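Alanine racemase (Enterococcus faecalis, PDB 3E6E) is a homodimeric enzyme of the alanine racemase family, each subunit joining a TIM-barrel domain to a C-terminal domain rich in beta strands. Local coordinates at residues R7-H12 and V282-A287; A66-A71 and I83-V88; E269-E274 and E307-V312; G303-I308 and E340-Q345. The protein carries 1 engineered substitution. All coordinates share one frame; numbering follows the deposited sequence.

Contact 1: R7-H12 and V282-A287; sequences RPTRLH and VPIGYA. With DCS (D-[3-hydroxy-2-methyl-5-phosphonooxymethyl-pyridin-4-ylmethyl]-N,O-cycloserylamide), chain F.
An inverse gamma turn centred on Pro283, where the chain leaves strand 277-282 of the C-terminal domain's mixed sheet, packs against Arg7, Pro8 and Thr9 just ahead of strand 10-12. The turn is closed by Ile284 N bonding to Val282 O, and it presents the carbonyl of Pro283 to the N-terminal segment. Thr9 OG1 donates to Pro283 O at 2.7 Å. The hydroxyl lies well above the carbonyl plane, 64° out of it, at a C=O...donor angle of 116°, and a further hydrogen bond joins it to Ser251 OG. Thr9 chi1 of -55° sets OG1 beside the backbone N and CG2 anti to it, with Thr9 CG2 3.8 Å from Ile284 CB, the two side chains crossing almost perpendicularly. The same carbonyl is approached by Arg7 CD, 3.1 Å from Pro283 O, as the arginine, bent at chi3, runs past the proline ring in the opposite direction, with Arg7 CD 3.9 Å from Pro283 CB. A salt bridge to Asp288 anchors the guanidinium, probably offsetting the nearby charge of Arg365. Three residues beyond the turn centre, Tyr286 belongs to the pocket of the bound DCS, which residues of the second subunit complete. Tyr286 OH makes a weak hydrogen bond to DCS OG at 2.8 Å.

Contact 2: A66-A71 and I83-V88; sequences ALLDEA and ILILSV. With DCS (D-[3-hydroxy-2-methyl-5-phosphonooxymethyl-pyridin-4-ylmethyl]-N,O-cycloserylamide), chain D.
Glu70 OE2 is gripped by two backbone N-H groups, those of Ala66 and Leu67, at the head of the helix in the beta-alpha-beta unit formed by strand 62-65, helix 68-76 and strand 83-85 of the barrel. Ala66 N is 2.8 Å from Glu70 OE2 and meets it from above the carboxylate plane, 38° out; the bond from Leu67 N, the N-cap residue, is weak at 3.3 Å from the same oxygen. Glu70 OE1 forms a salt bridge with Arg365 of the second subunit.

The helix start thus fixed rests on strand 83-85 through van der Waals packing of apolar side chains, partly against backbone atoms, with no hydrogen bond between the two segments. Ile85 is the wedge. Its CG1 is anti to the carbonyl carbon, and CD1 reaches the helix, where it lies 3.6 Å from Leu68 CA; CG2, anti to the backbone N, lies 3.6 Å from Ala66 O. One helical turn on, Ala71 CB sits 3.9 Å from Ile83 CG2. Past the strand end, Leu86 belongs to the DCS pocket: its CD1 lies 3.6 Å from C2 of the ligand's pyridine ring, while CD2 approaches the methyl carbon C2A.

Contact 3: E269-E274 and E307-V312; sequences ETYVTE and EIVGRV
One face of the Tyr271 ring carries Val309, and one face of the Arg311 guanidinium carries the methyl of Thr270, so each segment contributes one flat group and one aliphatic group to lie on the other. Over the tyrosine the fit is nearly axial: Val309 CB stands 3.7 Å from the centroid of the Tyr271 ring, only 3° off the ring normal, a CH-pi contact over the centre of the face. The valine branches spread from there, CG1 to 3.8 Å from Tyr271 CE1 and CG2 above the CD2-CE2 side. With CG anti to its backbone N (chi1 177°), the tyrosine carries its ring under Val309, the two side chains crossing at a slant, and its OH is held beyond the contact by hydrogen bonds with Glu277 and Arg320.

The arrangement belongs to the beta-rich C-terminal domain: Tyr271 lies on the weakly bonded strand 271-272, paired with 264-265, and Val309 on strand 304-309 of the large mixed sheet. Next to Val309, Gly310 brings the two backbones together, its CA 5.0 Å from Tyr271 CA, and Tyr271 CB comes within 3.6 Å of Gly310 N. The positive phi of Gly310, 76°, is one that glycine accommodates readily.

Beyond this, Arg311 bends at chi2, which carries the guanidinium over to Thr270. The threonine methyl CG2 sits above the group toward its rim, 3.4 Å from Arg311 NH1. Thr270 OG1 is equally near, 3.4 Å from Arg311 NH1, but the angle is too poor for a hydrogen bond. Arg292 brings a second positive charge close to Arg311 NE.

Contact 4: G303-I308 and E340-Q345; sequences GKRCEI and EENTLQ
Strand 304-308, on which Arg305 lies, and strand 340-342, which carries Glu340 and Asn342, pass 8.3 Å apart at an angle of 44°, too far for backbone pairing, and are bridged by side chains. The backbones come nearest at Gly303 and Glu340, whose CA atoms are 6.1 Å apart; Gly303 O lies 3.5 Å from Glu340 CG. From the first strand Arg305 reaches across, its chain bent at chi2 and chi3, to bring the guanidinium alongside the second. Arg305 NH1 forms a salt bridge with Glu340 OE2 at 3.1 Å. The carboxylate oxygen is met on its anti side and somewhat out of its plane, while it lies close to the guanidinium plane; the two flat groups are turned 78° apart, and one carboxylate oxygen, OE2, makes the bridge. Glu341 O also lies at the guanidinium edge, in its plane, 3.6 Å from Arg305 NH1. Asn342 OD1 faces Arg305 NH2, but the modelled separation is so short that its detail is doubtful. Thr298 probably helps to position both groups: its OG1 bonds to Arg305 NE and its carbonyl O to Asn342 ND2. Gly303 N, in turn, bonds to Asp337. Near the surface, the contact thus fastens one antiparallel strand pair, 336-337 with 340-342, across another, 298-301 with 304-309, which belongs to the mixed sheet of the C-terminal domain in this alanine racemase fold.

How the contacts relate
From the N terminus, contact 1 closes a span of some 270 residues, bringing the chain's start back to the C-terminal sheet. Contact 2 falls within that span and closes a short beta-alpha-beta unit of the barrel; its nearest atoms are about 16 Å from those of contact 1, though both touch the second subunit. Contact 3 crosses contact 1 along the chain, and the two meet where Tyr286 packs against Val312. Contact 4 opens on strand 304-309, sharing Glu307 and Ile308 with contact 3, and ties that strand onward to 340-342. Contacts 1, 3 and 4 thus link parts of the C-terminal domain, while contact 2 lies in the barrel.

Contact 1: R7-H12 and V282-A287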
# COMPACT_ATOMS: atom_id res chain seq x y z
N ARG A 7 17.79 3.83 0.66
CA ARG A 7 17.57 3.06 -0.55
C ARG A 7 17.25 4.09 -1.62
O ARG A 7 16.35 4.90 -1.45
CB ARG A 7 16.40 2.11 -0.36
CG ARG A 7 16.01 1.37 -1.62
CD ARG A 7 14.77 0.49 -1.42
NE ARG A 7 13.60 1.28 -1.06
CZ ARG A 7 12.36 0.81 -1.06
NH1 ARG A 7 12.13 -0.45 -1.40
NH2 ARG A 7 11.35 1.61 -0.73
N PRO A 8 17.98 4.06 -2.74
CA PRO A 8 17.72 5.03 -3.81
C PRO A 8 16.29 5.06 -4.41
O PRO A 8 16.01 5.88 -5.29
CB PRO A 8 18.79 4.69 -4.85
CG PRO A 8 18.99 3.21 -4.64
CD PRO A 8 19.02 3.10 -3.14
N THR A 9 15.40 4.19 -3.96
CA THR A 9 14.05 4.21 -4.52
C THR A 9 13.30 5.40 -3.93
O THR A 9 12.96 5.40 -2.75
CB THR A 9 13.29 2.92 -4.20
OG1 THR A 9 14.06 1.80 -4.64
CG2 THR A 9 11.95 2.91 -4.93
N ARG A 10 13.03 6.40 -4.77
CA ARG A 10 12.33 7.61 -4.34
C ARG A 10 11.08 7.99 -5.12
O ARG A 10 10.92 7.66 -6.30
CB ARG A 10 13.29 8.80 -4.38
CG ARG A 10 14.51 8.64 -3.51
CD ARG A 10 15.24 9.97 -3.32
NE ARG A 10 16.24 9.89 -2.26
CZ ARG A 10 16.05 9.26 -1.10
NH1 ARG A 10 14.91 8.64 -0.86
NH2 ARG A 10 17.01 9.25 -0.19
N LEU A 11 10.20 8.73 -4.45
CA LEU A 11 8.94 9.20 -5.05
C LEU A 11 8.96 10.74 -5.10
O LEU A 11 8.65 11.40 -4.12
CB LEU A 11 7.77 8.68 -4.19
CG LEU A 11 6.38 8.34 -4.74
CD1 LEU A 11 6.45 7.58 -6.06
CD2 LEU A 11 5.66 7.52 -3.69
N HIS A 12 9.36 11.32 -6.24
CA HIS A 12 9.45 12.78 -6.38
C HIS A 12 8.14 13.49 -6.66
O HIS A 12 7.47 13.25 -7.67
CB HIS A 12 10.43 13.16 -7.49
CG HIS A 12 11.84 12.77 -7.19
ND1 HIS A 12 12.36 11.54 -7.52
CD2 HIS A 12 12.83 13.44 -6.54
CE1 HIS A 12 13.61 11.46 -7.08
NE2 HIS A 12 13.92 12.60 -6.49
N VAL A 282 16.56 -3.81 -9.58
CA VAL A 282 16.10 -2.57 -8.97
C VAL A 282 15.45 -2.81 -7.61
O VAL A 282 14.55 -3.65 -7.48
CB VAL A 282 15.10 -1.88 -9.91
CG1 VAL A 282 14.69 -0.53 -9.34
CG2 VAL A 282 15.71 -1.72 -11.30
N PRO A 283 15.88 -2.06 -6.58
CA PRO A 283 15.37 -2.16 -5.20
C PRO A 283 13.96 -1.61 -4.92
O PRO A 283 13.75 -0.80 -4.00
CB PRO A 283 16.46 -1.46 -4.39
CG PRO A 283 16.94 -0.42 -5.32
CD PRO A 283 17.05 -1.17 -6.63
N ILE A 284 12.99 -2.07 -5.71
CA ILE A 284 11.60 -1.67 -5.54
C ILE A 284 10.75 -2.89 -5.85
O ILE A 284 10.95 -3.54 -6.88
CB ILE A 284 11.22 -0.51 -6.50
CG1 ILE A 284 9.79 -0.05 -6.22
CG2 ILE A 284 11.37 -0.95 -7.95
CD1 ILE A 284 9.34 1.10 -7.13
N GLY A 285 9.83 -3.21 -4.95
CA GLY A 285 8.99 -4.38 -5.13
C GLY A 285 7.53 -4.17 -4.78
O GLY A 285 7.10 -3.05 -4.56
N TYR A 286 6.76 -5.25 -4.72
CA TYR A 286 5.36 -5.10 -4.44
C TYR A 286 5.04 -4.61 -3.04
O TYR A 286 3.90 -4.27 -2.74
CB TYR A 286 4.59 -6.39 -4.77
CG TYR A 286 5.05 -7.66 -4.10
CD1 TYR A 286 4.74 -7.93 -2.77
CD2 TYR A 286 5.72 -8.65 -4.85
CE1 TYR A 286 5.07 -9.16 -2.19
CE2 TYR A 286 6.06 -9.88 -4.28
CZ TYR A 286 5.72 -10.14 -2.96
OH TYR A 286 5.96 -11.39 -2.42
N ALA A 287 6.05 -4.56 -2.19
CA ALA A 287 5.86 -4.09 -0.83
C ALA A 287 5.86 -2.57 -0.90
O ALA A 287 5.43 -1.90 0.03
CB ALA A 287 6.98 -4.58 0.06
N1 DCS F . 15.67 -15.04 1.92
C2 DCS F . 15.73 -14.00 0.94
C2A DCS F . 17.05 -13.61 0.29
C3 DCS F . 14.53 -13.37 0.63
O3 DCS F . 14.49 -12.36 -0.28
C4 DCS F . 13.30 -13.80 1.30
C4A DCS F . 12.01 -13.12 0.96
C5 DCS F . 13.34 -14.89 2.29
C6 DCS F . 14.53 -15.47 2.57
C5A DCS F . 12.10 -15.43 3.06
O4P DCS F . 11.17 -16.11 2.19
P DCS F . 9.78 -16.80 2.64
O1P DCS F . 10.10 -17.87 3.59
O2P DCS F . 8.91 -15.79 3.25
O3P DCS F . 9.16 -17.35 1.45
N DCS F . 11.63 -13.46 -0.46
CA DCS F . 10.46 -12.94 -0.99
C DCS F . 10.35 -11.75 -1.78
O DCS F . 11.39 -10.95 -2.14
ND DCS F . 9.10 -11.57 -2.10
OG DCS F . 8.36 -12.60 -1.54
CB DCS F . 9.18 -13.42 -0.87

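Contact 2: A66-A71 and I83-V88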
# COMPACT_ATOMS: atom_id res chain seq x y z
N ALA A 66 -11.06 12.23 4.41
CA ALA A 66 -11.98 11.15 4.71
C ALA A 66 -12.08 10.84 6.19
O ALA A 66 -13.13 10.43 6.66
CB ALA A 66 -11.56 9.90 3.97
N LEU A 67 -10.98 11.05 6.91
CA LEU A 67 -10.96 10.72 8.33
C LEU A 67 -10.68 11.85 9.32
O LEU A 67 -9.90 12.76 9.05
CB LEU A 67 -9.93 9.62 8.56
CG LEU A 67 -9.85 8.54 7.48
CD1 LEU A 67 -8.86 7.49 7.92
CD2 LEU A 67 -11.21 7.92 7.26
N LEU A 68 -11.33 11.76 10.48
CA LEU A 68 -11.14 12.74 11.51
C LEU A 68 -9.65 12.88 11.76
O LEU A 68 -9.13 13.98 11.95
CB LEU A 68 -11.85 12.30 12.79
CG LEU A 68 -11.58 13.19 14.00
CD1 LEU A 68 -11.68 14.67 13.61
CD2 LEU A 68 -12.57 12.84 15.10
N ASP A 69 -8.96 11.75 11.73
CA ASP A 69 -7.52 11.71 11.93
C ASP A 69 -6.82 12.60 10.92
O ASP A 69 -5.98 13.42 11.27
CB ASP A 69 -6.99 10.29 11.76
CG ASP A 69 -7.66 9.31 12.68
OD1 ASP A 69 -7.21 9.17 13.84
OD2 ASP A 69 -8.64 8.68 12.24
N GLU A 70 -7.18 12.42 9.65
CA GLU A 70 -6.58 13.20 8.57
C GLU A 70 -6.82 14.68 8.84
O GLU A 70 -5.96 15.52 8.57
CB GLU A 70 -7.20 12.81 7.22
CG GLU A 70 -7.00 11.34 6.87
CD GLU A 70 -7.72 10.95 5.60
OE1 GLU A 70 -7.61 9.77 5.18
OE2 GLU A 70 -8.40 11.81 5.01
N ALA A 71 -8.00 14.97 9.38
CA ALA A 71 -8.41 16.34 9.72
C ALA A 71 -7.53 16.94 10.80
O ALA A 71 -7.00 18.04 10.65
CB ALA A 71 -9.88 16.33 10.18
N ILE A 83 -12.15 22.71 7.28
CA ILE A 83 -11.76 21.33 6.99
C ILE A 83 -13.00 20.45 7.08
O ILE A 83 -13.49 20.17 8.17
CB ILE A 83 -10.73 20.80 8.01
CG1 ILE A 83 -9.44 21.64 7.96
CG2 ILE A 83 -10.44 19.36 7.71
CD1 ILE A 83 -8.39 21.21 8.97
N LEU A 84 -13.49 19.99 5.94
CA LEU A 84 -14.66 19.13 5.94
C LEU A 84 -14.32 17.64 5.84
O LEU A 84 -13.54 17.22 4.99
CB LEU A 84 -15.59 19.50 4.77
CG LEU A 84 -16.58 18.40 4.38
CD1 LEU A 84 -17.49 18.07 5.54
CD2 LEU A 84 -17.36 18.86 3.18
N ILE A 85 -14.93 16.86 6.72
CA ILE A 85 -14.74 15.42 6.73
C ILE A 85 -15.89 14.91 5.88
O ILE A 85 -17.06 15.09 6.23
CB ILE A 85 -14.84 14.86 8.16
CG1 ILE A 85 -13.78 15.50 9.05
CG2 ILE A 85 -14.66 13.34 8.13
CD1 ILE A 85 -13.78 14.98 10.47
N LEU A 86 -15.53 14.28 4.76
CA LEU A 86 -16.49 13.75 3.79
C LEU A 86 -17.34 12.56 4.18
O LEU A 86 -18.36 12.31 3.54
CB LEU A 86 -15.77 13.42 2.48
CG LEU A 86 -15.18 14.60 1.72
CD1 LEU A 86 -14.37 14.09 0.54
CD2 LEU A 86 -16.30 15.52 1.27
N SER A 87 -16.94 11.79 5.18
CA SER A 87 -17.76 10.65 5.57
C SER A 87 -18.33 10.85 6.96
O SER A 87 -18.08 11.86 7.61
CB SER A 87 -16.98 9.33 5.55
OG SER A 87 -17.85 8.22 5.79
N VAL A 88 -19.12 9.89 7.41
CA VAL A 88 -19.70 9.98 8.73
C VAL A 88 -18.54 9.87 9.72
O VAL A 88 -17.51 9.28 9.41
CB VAL A 88 -20.72 8.85 8.95
CG1 VAL A 88 -21.77 8.91 7.87
CG2 VAL A 88 -20.04 7.52 8.90
N1 DCS D . -16.09 14.48 -3.00
C2 DCS D . -16.37 13.25 -2.33
C2A DCS D . -17.60 13.09 -1.46
C3 DCS D . -15.46 12.19 -2.51
O3 DCS D . -15.65 11.00 -1.91
C4 DCS D . -14.30 12.40 -3.36
C4A DCS D . -13.32 11.27 -3.58
C5 DCS D . -14.12 13.71 -4.01
C6 DCS D . -15.01 14.70 -3.81
C5A DCS D . -12.95 14.02 -4.91
O4P DCS D . -13.07 13.23 -6.10
P DCS D . -12.05 13.25 -7.32
O1P DCS D . -12.07 14.59 -7.86
O2P DCS D . -10.73 12.86 -6.84
O3P DCS D . -12.55 12.30 -8.32
N DCS D . -14.03 10.06 -4.16
CA DCS D . -13.33 8.88 -4.45
C DCS D . -13.37 7.68 -3.68
O DCS D . -14.07 7.51 -2.52
ND DCS D . -12.63 6.78 -4.27
OG DCS D . -12.09 7.33 -5.41
CB DCS D . -12.52 8.61 -5.51

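Contact 3: E269-E274 and E307-V312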
# COMPACT_ATOMS: atom_id res chain seq x y z
N GLU A 269 10.36 -19.43 -11.95
CA GLU A 269 11.12 -19.65 -13.17
C GLU A 269 10.23 -19.31 -14.36
O GLU A 269 10.28 -19.98 -15.39
CB GLU A 269 11.60 -21.10 -13.30
CG GLU A 269 12.63 -21.30 -14.40
CD GLU A 269 12.83 -22.76 -14.81
OE1 GLU A 269 13.78 -23.03 -15.56
OE2 GLU A 269 12.02 -23.62 -14.39
N THR A 270 9.43 -18.26 -14.21
CA THR A 270 8.52 -17.82 -15.26
C THR A 270 9.23 -17.11 -16.41
O THR A 270 8.60 -16.67 -17.36
CB THR A 270 7.44 -16.87 -14.70
OG1 THR A 270 7.99 -15.55 -14.59
CG2 THR A 270 6.97 -17.34 -13.33
N TYR A 271 10.54 -16.97 -16.32
CA TYR A 271 11.28 -16.35 -17.40
C TYR A 271 12.66 -16.99 -17.59
O TYR A 271 13.34 -17.33 -16.61
CB TYR A 271 11.45 -14.86 -17.15
CG TYR A 271 12.27 -14.18 -18.22
CD1 TYR A 271 11.68 -13.73 -19.40
CD2 TYR A 271 13.65 -14.01 -18.07
CE1 TYR A 271 12.44 -13.12 -20.40
CE2 TYR A 271 14.42 -13.40 -19.07
CZ TYR A 271 13.80 -12.96 -20.23
OH TYR A 271 14.54 -12.35 -21.22
N VAL A 272 13.05 -17.17 -18.84
CA VAL A 272 14.37 -17.74 -19.15
C VAL A 272 14.95 -16.98 -20.33
O VAL A 272 14.26 -16.69 -21.31
CB VAL A 272 14.31 -19.25 -19.50
CG1 VAL A 272 13.49 -19.99 -18.48
CG2 VAL A 272 13.74 -19.44 -20.89
N THR A 273 16.22 -16.64 -20.21
CA THR A 273 16.93 -15.93 -21.25
C THR A 273 16.80 -16.72 -22.53
O THR A 273 17.12 -17.91 -22.57
CB THR A 273 18.40 -15.82 -20.91
OG1 THR A 273 18.92 -17.14 -20.75
CG2 THR A 273 18.59 -15.07 -19.62
N GLU A 274 16.30 -16.07 -23.57
CA GLU A 274 16.12 -16.68 -24.88
C GLU A 274 17.51 -16.78 -25.51
O GLU A 274 17.74 -17.56 -26.45
CB GLU A 274 15.20 -15.79 -25.73
CG GLU A 274 14.94 -16.27 -27.15
CD GLU A 274 14.17 -17.58 -27.21
OE1 GLU A 274 13.98 -18.11 -28.33
OE2 GLU A 274 13.76 -18.06 -26.12
N GLU A 307 12.27 -3.93 -20.17
CA GLU A 307 11.20 -4.82 -19.76
C GLU A 307 11.46 -5.52 -18.44
O GLU A 307 12.56 -6.02 -18.19
CB GLU A 307 10.95 -5.86 -20.84
CG GLU A 307 9.86 -6.84 -20.50
CD GLU A 307 9.74 -7.95 -21.52
OE1 GLU A 307 9.77 -7.66 -22.73
OE2 GLU A 307 9.60 -9.12 -21.11
N ILE A 308 10.44 -5.55 -17.59
CA ILE A 308 10.55 -6.23 -16.32
C ILE A 308 10.39 -7.72 -16.62
O ILE A 308 9.37 -8.16 -17.14
CB ILE A 308 9.46 -5.75 -15.34
CG1 ILE A 308 9.79 -4.31 -14.91
CG2 ILE A 308 9.35 -6.68 -14.15
CD1 ILE A 308 8.84 -3.71 -13.88
N VAL A 309 11.43 -8.50 -16.32
CA VAL A 309 11.37 -9.93 -16.60
C VAL A 309 11.36 -10.71 -15.31
O VAL A 309 11.91 -10.27 -14.30
CB VAL A 309 12.55 -10.37 -17.50
CG1 VAL A 309 12.48 -9.61 -18.83
CG2 VAL A 309 13.89 -10.14 -16.80
N GLY A 310 10.72 -11.87 -15.32
CA GLY A 310 10.63 -12.66 -14.11
C GLY A 310 9.59 -12.04 -13.18
O GLY A 310 9.05 -10.97 -13.46
N ARG A 311 9.30 -12.71 -12.08
CA ARG A 311 8.33 -12.19 -11.14
C ARG A 311 8.89 -11.02 -10.36
O ARG A 311 10.10 -10.96 -10.08
CB ARG A 311 7.87 -13.27 -10.17
CG ARG A 311 6.89 -14.25 -10.79
CD ARG A 311 5.47 -13.69 -10.83
NE ARG A 311 4.50 -14.72 -11.19
CZ ARG A 311 4.25 -15.14 -12.43
NH1 ARG A 311 4.90 -14.62 -13.46
NH2 ARG A 311 3.37 -16.11 -12.62
N VAL A 312 8.01 -10.09 -10.03
CA VAL A 312 8.36 -8.92 -9.25
C VAL A 312 8.48 -9.46 -7.84
O VAL A 312 7.59 -10.19 -7.39
CB VAL A 312 7.21 -7.89 -9.34
CG1 VAL A 312 7.41 -6.76 -8.31
CG2 VAL A 312 7.16 -7.31 -10.74

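Contact 4: G303-I308 and E340-Q345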
# COMPACT_ATOMS: atom_id res chain seq x y z
N GLY A 303 16.85 6.80 -20.95
CA GLY A 303 15.92 7.05 -22.04
C GLY A 303 15.58 5.88 -22.93
O GLY A 303 14.96 6.07 -23.98
N LYS A 304 15.98 4.68 -22.54
CA LYS A 304 15.68 3.48 -23.31
C LYS A 304 14.71 2.65 -22.47
O LYS A 304 14.80 2.63 -21.24
CB LYS A 304 16.96 2.68 -23.56
CG LYS A 304 18.03 3.39 -24.39
CD LYS A 304 17.81 3.21 -25.89
CE LYS A 304 18.97 3.81 -26.69
NZ LYS A 304 18.95 3.44 -28.13
N ARG A 305 13.77 1.96 -23.11
CA ARG A 305 12.81 1.16 -22.37
C ARG A 305 13.42 -0.19 -21.95
O ARG A 305 14.20 -0.79 -22.69
CB ARG A 305 11.54 0.95 -23.20
CG ARG A 305 11.02 2.26 -23.80
CD ARG A 305 9.50 2.35 -23.87
NE ARG A 305 8.90 2.33 -22.54
CZ ARG A 305 8.20 3.33 -22.00
NH1 ARG A 305 7.99 4.46 -22.66
NH2 ARG A 305 7.71 3.19 -20.78
N CYS A 306 13.07 -0.64 -20.74
CA CYS A 306 13.57 -1.90 -20.20
C CYS A 306 12.42 -2.72 -19.64
O CYS A 306 11.71 -2.29 -18.74
CB CYS A 306 14.60 -1.65 -19.10
SG CYS A 306 16.06 -0.74 -19.64
N GLU A 307 12.27 -3.93 -20.17
CA GLU A 307 11.20 -4.82 -19.76
C GLU A 307 11.46 -5.52 -18.44
O GLU A 307 12.56 -6.02 -18.19
CB GLU A 307 10.95 -5.86 -20.84
CG GLU A 307 9.86 -6.84 -20.50
CD GLU A 307 9.74 -7.95 -21.52
OE1 GLU A 307 9.77 -7.66 -22.73
OE2 GLU A 307 9.60 -9.12 -21.11
N ILE A 308 10.44 -5.55 -17.59
CA ILE A 308 10.55 -6.23 -16.32
C ILE A 308 10.39 -7.72 -16.62
O ILE A 308 9.37 -8.16 -17.14
CB ILE A 308 9.46 -5.75 -15.34
CG1 ILE A 308 9.79 -4.31 -14.91
CG2 ILE A 308 9.35 -6.68 -14.15
CD1 ILE A 308 8.84 -3.71 -13.88
N GLU A 340 11.07 9.21 -23.88
CA GLU A 340 10.11 8.22 -23.39
C GLU A 340 9.38 8.72 -22.16
O GLU A 340 9.91 9.53 -21.39
CB GLU A 340 10.83 6.92 -23.03
CG GLU A 340 11.52 6.28 -24.21
CD GLU A 340 10.57 5.95 -25.35
OE1 GLU A 340 11.03 5.78 -26.50
OE2 GLU A 340 9.35 5.86 -25.08
N GLU A 341 8.16 8.24 -21.96
CA GLU A 341 7.35 8.65 -20.81
C GLU A 341 6.56 7.51 -20.19
O GLU A 341 5.87 6.76 -20.88
CB GLU A 341 6.34 9.75 -21.20
CG GLU A 341 6.66 11.16 -20.70
CD GLU A 341 5.51 11.81 -19.91
OE1 GLU A 341 5.48 11.65 -18.67
OE2 GLU A 341 4.64 12.48 -20.52
N ASN A 342 6.67 7.38 -18.88
CA ASN A 342 5.89 6.41 -18.16
C ASN A 342 4.99 7.27 -17.30
O ASN A 342 5.47 8.13 -16.54
CB ASN A 342 6.76 5.49 -17.31
CG ASN A 342 7.02 4.19 -18.00
OD1 ASN A 342 6.41 3.90 -19.02
ND2 ASN A 342 7.91 3.38 -17.45
N THR A 343 3.69 7.08 -17.47
CA THR A 343 2.68 7.85 -16.76
C THR A 343 1.92 6.95 -15.81
O THR A 343 1.89 5.74 -15.99
CB THR A 343 1.67 8.41 -17.73
OG1 THR A 343 0.82 7.34 -18.18
CG2 THR A 343 2.36 9.02 -18.93
N LEU A 344 1.29 7.54 -14.81
CA LEU A 344 0.52 6.74 -13.88
C LEU A 344 -0.56 5.96 -14.66
O LEU A 344 -0.81 4.79 -14.36
CB LEU A 344 -0.13 7.65 -12.85
CG LEU A 344 0.21 7.33 -11.40
CD1 LEU A 344 1.71 7.46 -11.17
CD2 LEU A 344 -0.56 8.27 -10.50
N GLN A 345 -1.18 6.60 -15.64
CA GLN A 345 -2.22 5.94 -16.42
C GLN A 345 -1.72 4.63 -16.98
O GLN A 345 -2.37 3.59 -16.84
CB GLN A 345 -2.69 6.81 -17.57
CG GLN A 345 -4.12 7.31 -17.42
CD GLN A 345 -5.12 6.18 -17.30
OE1 GLN A 345 -5.32 5.41 -18.24
NE2 GLN A 345 -5.76 6.07 -16.13